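Local coordinates for protein terminal uridylyltransferase 1 (Trypanosoma brucei, PDB 5IDO) that adds uridines from UTP to the 3'-hydroxyl of guide RNA, ribosomal RNA and some mRNAs, and takes part in mitochondrial RNA editing, at residues G293-T298 with I361-V366. Numbering follows the deposited sequence.
Sequences GIRNST and IPESLV. With UTP (uridine 5'-triphosphate), chain B.
Arg295 leaves the helix with CG trans to its own N (chi1 -168°) and stays extended as far as NE, which carries its guanidinium to the backbone of Ile361. Two nitrogens donate to a single carbonyl oxygen: Arg295 NE lies 2.5 Å and Arg295 NH2 2.6 Å from Ile361 O. Neither bond is straight, because two donors converge side-on on one atom. That oxygen lies close to the guanidinium plane, and the two nitrogens approach it from opposite faces of the carbonyl plane. This limits the rotation of the guanidinium. CB of Glu363 lies over one face, toward its rim, 3.6 Å from NH1 of Arg295. The carboxylate of Glu363 makes no salt bridge here, but its negative charge may still favour the arginine.

The CG2 methyl of Ile361 meets both Arg295 CG and Thr298 CG2, each at 3.9 Å. One turn before Thr298, CD1 of Ile294 touches CD1 of Leu365 at 3.7 Å. The hydroxyl of Thr298 turns back to the helix, where OG1 donates to Ile294 O at 2.8 Å.

Another side of the same helical turn serves the nucleotide. Ser297 OG accepts a hydrogen bond from the ribose O3' of UTP at 3.1 Å and donates to Gly293 O. Gly110 N also bonds to Ser297 OG. The contact ties a loop to the back of a UTP-binding turn.

Tyr469, in the proposed nucleotide recognition motif, packs on Arg295, Asn296 and Ile361. Phe107 of strand 104-109 touches Ile294 and Leu365, and Val131 of helix 131-136 also meets Leu365. The loop between helices 336-349 and 385-409 is thereby joined to helix 292-305 beside strand 104-109, at the edge of the mixed sheet of the nucleotidyltransferase palm domain.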
ATOM      1  N   GLY A 293      -9.710  -1.300  -0.769  1.00 35.60           N
ATOM      2  CA  GLY A 293      -8.437  -1.113  -0.099  1.00 31.87           C
ATOM      3  C   GLY A 293      -8.537  -0.277   1.159  1.00 28.19           C
ATOM      4  O   GLY A 293      -7.648  -0.309   2.007  1.00 23.10           O
ATOM      5  N   ILE A 294      -9.622   0.480   1.285  1.00 31.53           N
ATOM      6  CA  ILE A 294      -9.794   1.348   2.443  1.00 26.76           C
ATOM      7  C   ILE A 294      -9.990   0.535   3.717  1.00 31.31           C
ATOM      8  O   ILE A 294      -9.286   0.742   4.709  1.00 32.45           O
ATOM      9  CB  ILE A 294     -10.991   2.309   2.262  1.00 28.75           C
ATOM     10  CG1 ILE A 294     -10.797   3.169   1.011  1.00 30.85           C
ATOM     11  CG2 ILE A 294     -11.146   3.205   3.476  1.00 23.41           C
ATOM     12  CD1 ILE A 294     -12.012   3.998   0.649  1.00 32.58           C
ATOM     13  N   ARG A 295     -10.939  -0.395   3.687  1.00 29.11           N
ATOM     14  CA  ARG A 295     -11.242  -1.193   4.869  1.00 28.02           C
ATOM     15  C   ARG A 295     -10.048  -2.060   5.262  1.00 31.37           C
ATOM     16  O   ARG A 295      -9.766  -2.237   6.447  1.00 26.87           O
ATOM     17  CB  ARG A 295     -12.475  -2.068   4.633  1.00 26.28           C
ATOM     18  CG  ARG A 295     -13.015  -2.701   5.893  1.00 27.35           C
ATOM     19  CD  ARG A 295     -14.184  -3.623   5.604  1.00 29.72           C
ATOM     20  NE  ARG A 295     -14.987  -3.858   6.802  1.00 33.22           N
ATOM     21  CZ  ARG A 295     -16.008  -4.707   6.864  1.00 41.74           C
ATOM     22  NH1 ARG A 295     -16.348  -5.417   5.797  1.00 48.07           N
ATOM     23  NH2 ARG A 295     -16.680  -4.855   7.997  1.00 40.86           N
ATOM     24  N   ASN A 296      -9.361  -2.584   4.247  1.00 38.35           N
ATOM     25  CA  ASN A 296      -8.153  -3.395   4.412  1.00 34.62           C
ATOM     26  C   ASN A 296      -7.072  -2.734   5.243  1.00 30.08           C
ATOM     27  O   ASN A 296      -6.586  -3.292   6.228  1.00 29.28           O
ATOM     28  CB  ASN A 296      -7.551  -3.725   3.046  1.00 26.73           C
ATOM     29  CG  ASN A 296      -8.134  -4.960   2.443  1.00 29.86           C
ATOM     30  OD1 ASN A 296      -8.583  -5.858   3.152  1.00 42.07           O
ATOM     31  ND2 ASN A 296      -8.126  -5.027   1.121  1.00 29.58           N
ATOM     32  N   SER A 297      -6.677  -1.551   4.797  1.00 29.47           N
ATOM     33  CA  SER A 297      -5.610  -0.799   5.423  1.00 26.98           C
ATOM     34  C   SER A 297      -5.983  -0.414   6.852  1.00 28.96           C
ATOM     35  O   SER A 297      -5.135  -0.405   7.746  1.00 29.64           O
ATOM     36  CB  SER A 297      -5.296   0.442   4.590  1.00 27.07           C
ATOM     37  OG  SER A 297      -5.097   0.097   3.226  1.00 26.41           O
ATOM     38  N   THR A 298      -7.259  -0.114   7.066  1.00 27.68           N
ATOM     39  CA  THR A 298      -7.713   0.295   8.389  1.00 26.86           C
ATOM     40  C   THR A 298      -7.594  -0.871   9.367  1.00 25.94           C
ATOM     41  O   THR A 298      -7.196  -0.689  10.518  1.00 25.62           O
ATOM     42  CB  THR A 298      -9.164   0.816   8.357  1.00 24.29           C
ATOM     43  OG1 THR A 298      -9.283   1.817   7.340  1.00 27.37           O
ATOM     44  CG2 THR A 298      -9.543   1.435   9.705  1.00 22.16           C
ATOM     45  N   ILE A 361     -14.403  -3.362  11.787  1.00 39.11           N
ATOM     46  CA  ILE A 361     -14.022  -2.218  10.968  1.00 35.97           C
ATOM     47  C   ILE A 361     -15.130  -1.980   9.948  1.00 40.84           C
ATOM     48  O   ILE A 361     -15.371  -2.829   9.090  1.00 42.88           O
ATOM     49  CB  ILE A 361     -12.681  -2.432  10.242  1.00 34.46           C
ATOM     50  CG1 ILE A 361     -11.562  -2.715  11.247  1.00 33.74           C
ATOM     51  CG2 ILE A 361     -12.343  -1.217   9.393  1.00 30.23           C
ATOM     52  CD1 ILE A 361     -11.299  -1.574  12.215  1.00 33.75           C
ATOM     53  N   PRO A 362     -15.813  -0.826  10.046  1.00 42.18           N
ATOM     54  CA  PRO A 362     -17.013  -0.528   9.252  1.00 42.21           C
ATOM     55  C   PRO A 362     -16.798  -0.678   7.751  1.00 44.53           C
ATOM     56  O   PRO A 362     -15.789  -0.210   7.225  1.00 45.51           O
ATOM     57  CB  PRO A 362     -17.317   0.931   9.609  1.00 40.42           C
ATOM     58  CG  PRO A 362     -16.710   1.122  10.960  1.00 41.80           C
ATOM     59  CD  PRO A 362     -15.467   0.279  10.958  1.00 41.65           C
ATOM     60  N   GLU A 363     -17.742  -1.328   7.077  1.00 46.82           N
ATOM     61  CA  GLU A 363     -17.694  -1.462   5.626  1.00 49.71           C
ATOM     62  C   GLU A 363     -18.160  -0.170   4.954  1.00 44.20           C
ATOM     63  O   GLU A 363     -17.642   0.226   3.908  1.00 42.23           O
ATOM     64  CB  GLU A 363     -18.557  -2.641   5.166  1.00 57.55           C
ATOM     65  CG  GLU A 363     -18.437  -2.948   3.683  1.00 64.87           C
ATOM     66  CD  GLU A 363     -19.388  -4.038   3.230  1.00 69.77           C
ATOM     67  OE1 GLU A 363     -20.357  -4.323   3.965  1.00 71.84           O
ATOM     68  OE2 GLU A 363     -19.167  -4.607   2.140  1.00 69.92           O
ATOM     69  N   SER A 364     -19.140   0.486   5.567  1.00 41.08           N
ATOM     70  CA  SER A 364     -19.678   1.732   5.039  1.00 35.21           C
ATOM     71  C   SER A 364     -18.755   2.911   5.333  1.00 34.26           C
ATOM     72  O   SER A 364     -18.153   2.990   6.404  1.00 36.11           O
ATOM     73  CB  SER A 364     -21.070   1.996   5.621  1.00 36.28           C
ATOM     74  OG  SER A 364     -21.578   3.240   5.177  1.00 37.92           O
ATOM     75  N   LEU A 365     -18.653   3.829   4.379  1.00 33.97           N
ATOM     76  CA  LEU A 365     -17.812   5.008   4.537  1.00 34.94           C
ATOM     77  C   LEU A 365     -18.597   6.251   4.961  1.00 37.63           C
ATOM     78  O   LEU A 365     -18.132   7.376   4.767  1.00 36.05           O
ATOM     79  CB  LEU A 365     -17.072   5.297   3.232  1.00 34.23           C
ATOM     80  CG  LEU A 365     -16.120   4.202   2.748  1.00 34.95           C
ATOM     81  CD1 LEU A 365     -15.600   4.547   1.362  1.00 29.12           C
ATOM     82  CD2 LEU A 365     -14.974   4.016   3.743  1.00 27.92           C
ATOM     83  N   VAL A 366     -19.776   6.054   5.545  1.00 37.61           N
ATOM     84  CA  VAL A 366     -20.623   7.185   5.931  1.00 41.51           C
ATOM     85  C   VAL A 366     -20.017   8.023   7.061  1.00 36.77           C
ATOM     86  O   VAL A 366     -19.901   9.244   6.946  1.00 35.58           O
ATOM     87  CB  VAL A 366     -22.030   6.714   6.358  1.00 40.24           C
ATOM     88  CG1 VAL A 366     -22.783   7.837   7.057  1.00 39.94           C
ATOM     89  CG2 VAL A 366     -22.810   6.214   5.146  1.00 40.16           C
TER
HETATM   90  PA  UTP B 701       0.317  -3.912  -1.330  1.00 44.81           P
HETATM   91  O1A UTP B 701       0.322  -5.425  -1.251  1.00 46.82           O
HETATM   92  O2A UTP B 701       0.337  -3.247  -2.689  1.00 40.96           O
HETATM   93  O3A UTP B 701       1.508  -3.364  -0.387  1.00 54.35           O
HETATM   94  O5' UTP B 701      -0.974  -3.400  -0.523  1.00 53.71           O
HETATM   95  PB  UTP B 701       2.309  -1.982  -0.627  1.00 40.20           P
HETATM   96  O1B UTP B 701       1.639  -1.140  -1.691  1.00 41.19           O
HETATM   97  O2B UTP B 701       2.551  -1.366   0.734  1.00 41.54           O
HETATM   98  O3B UTP B 701       3.737  -2.551  -1.104  1.00 46.05           O
HETATM   99  PG  UTP B 701       4.167  -2.817  -2.633  1.00 46.59           P
HETATM  100  O1G UTP B 701       2.951  -2.570  -3.489  1.00 48.26           O
HETATM  101  O2G UTP B 701       4.577  -4.271  -2.576  1.00 38.64           O
HETATM  102  O3G UTP B 701       5.294  -1.839  -2.870  1.00 50.59           O
HETATM  103  C5' UTP B 701      -1.451  -2.081  -0.764  1.00 52.51           C
HETATM  104  C4' UTP B 701      -2.923  -2.014  -0.407  1.00 50.68           C
HETATM  105  O4' UTP B 701      -3.694  -2.606  -1.454  1.00 51.45           O
HETATM  106  C1' UTP B 701      -4.800  -3.324  -0.902  1.00 50.71           C
HETATM  107  C2' UTP B 701      -4.671  -3.244   0.611  1.00 49.71           C
HETATM  108  O2' UTP B 701      -5.554  -2.229   1.092  1.00 44.12           O
HETATM  109  C3' UTP B 701      -3.243  -2.808   0.848  1.00 49.74           C
HETATM  110  O3' UTP B 701      -3.118  -2.014   2.032  1.00 49.52           O
HETATM  111  N1  UTP B 701      -4.760  -4.726  -1.334  1.00 53.89           N
HETATM  112  C6  UTP B 701      -3.628  -5.244  -1.830  1.00 53.21           C
HETATM  113  C2  UTP B 701      -5.910  -5.536  -1.208  1.00 53.65           C
HETATM  114  O2  UTP B 701      -6.963  -5.044  -0.746  1.00 49.65           O
HETATM  115  N3  UTP B 701      -5.882  -6.818  -1.594  1.00 52.55           N
HETATM  116  C4  UTP B 701      -4.762  -7.353  -2.098  1.00 54.14           C
HETATM  117  O4  UTP B 701      -4.753  -8.552  -2.452  1.00 53.28           O
HETATM  118  C5  UTP B 701      -3.611  -6.577  -2.226  1.00 55.21           C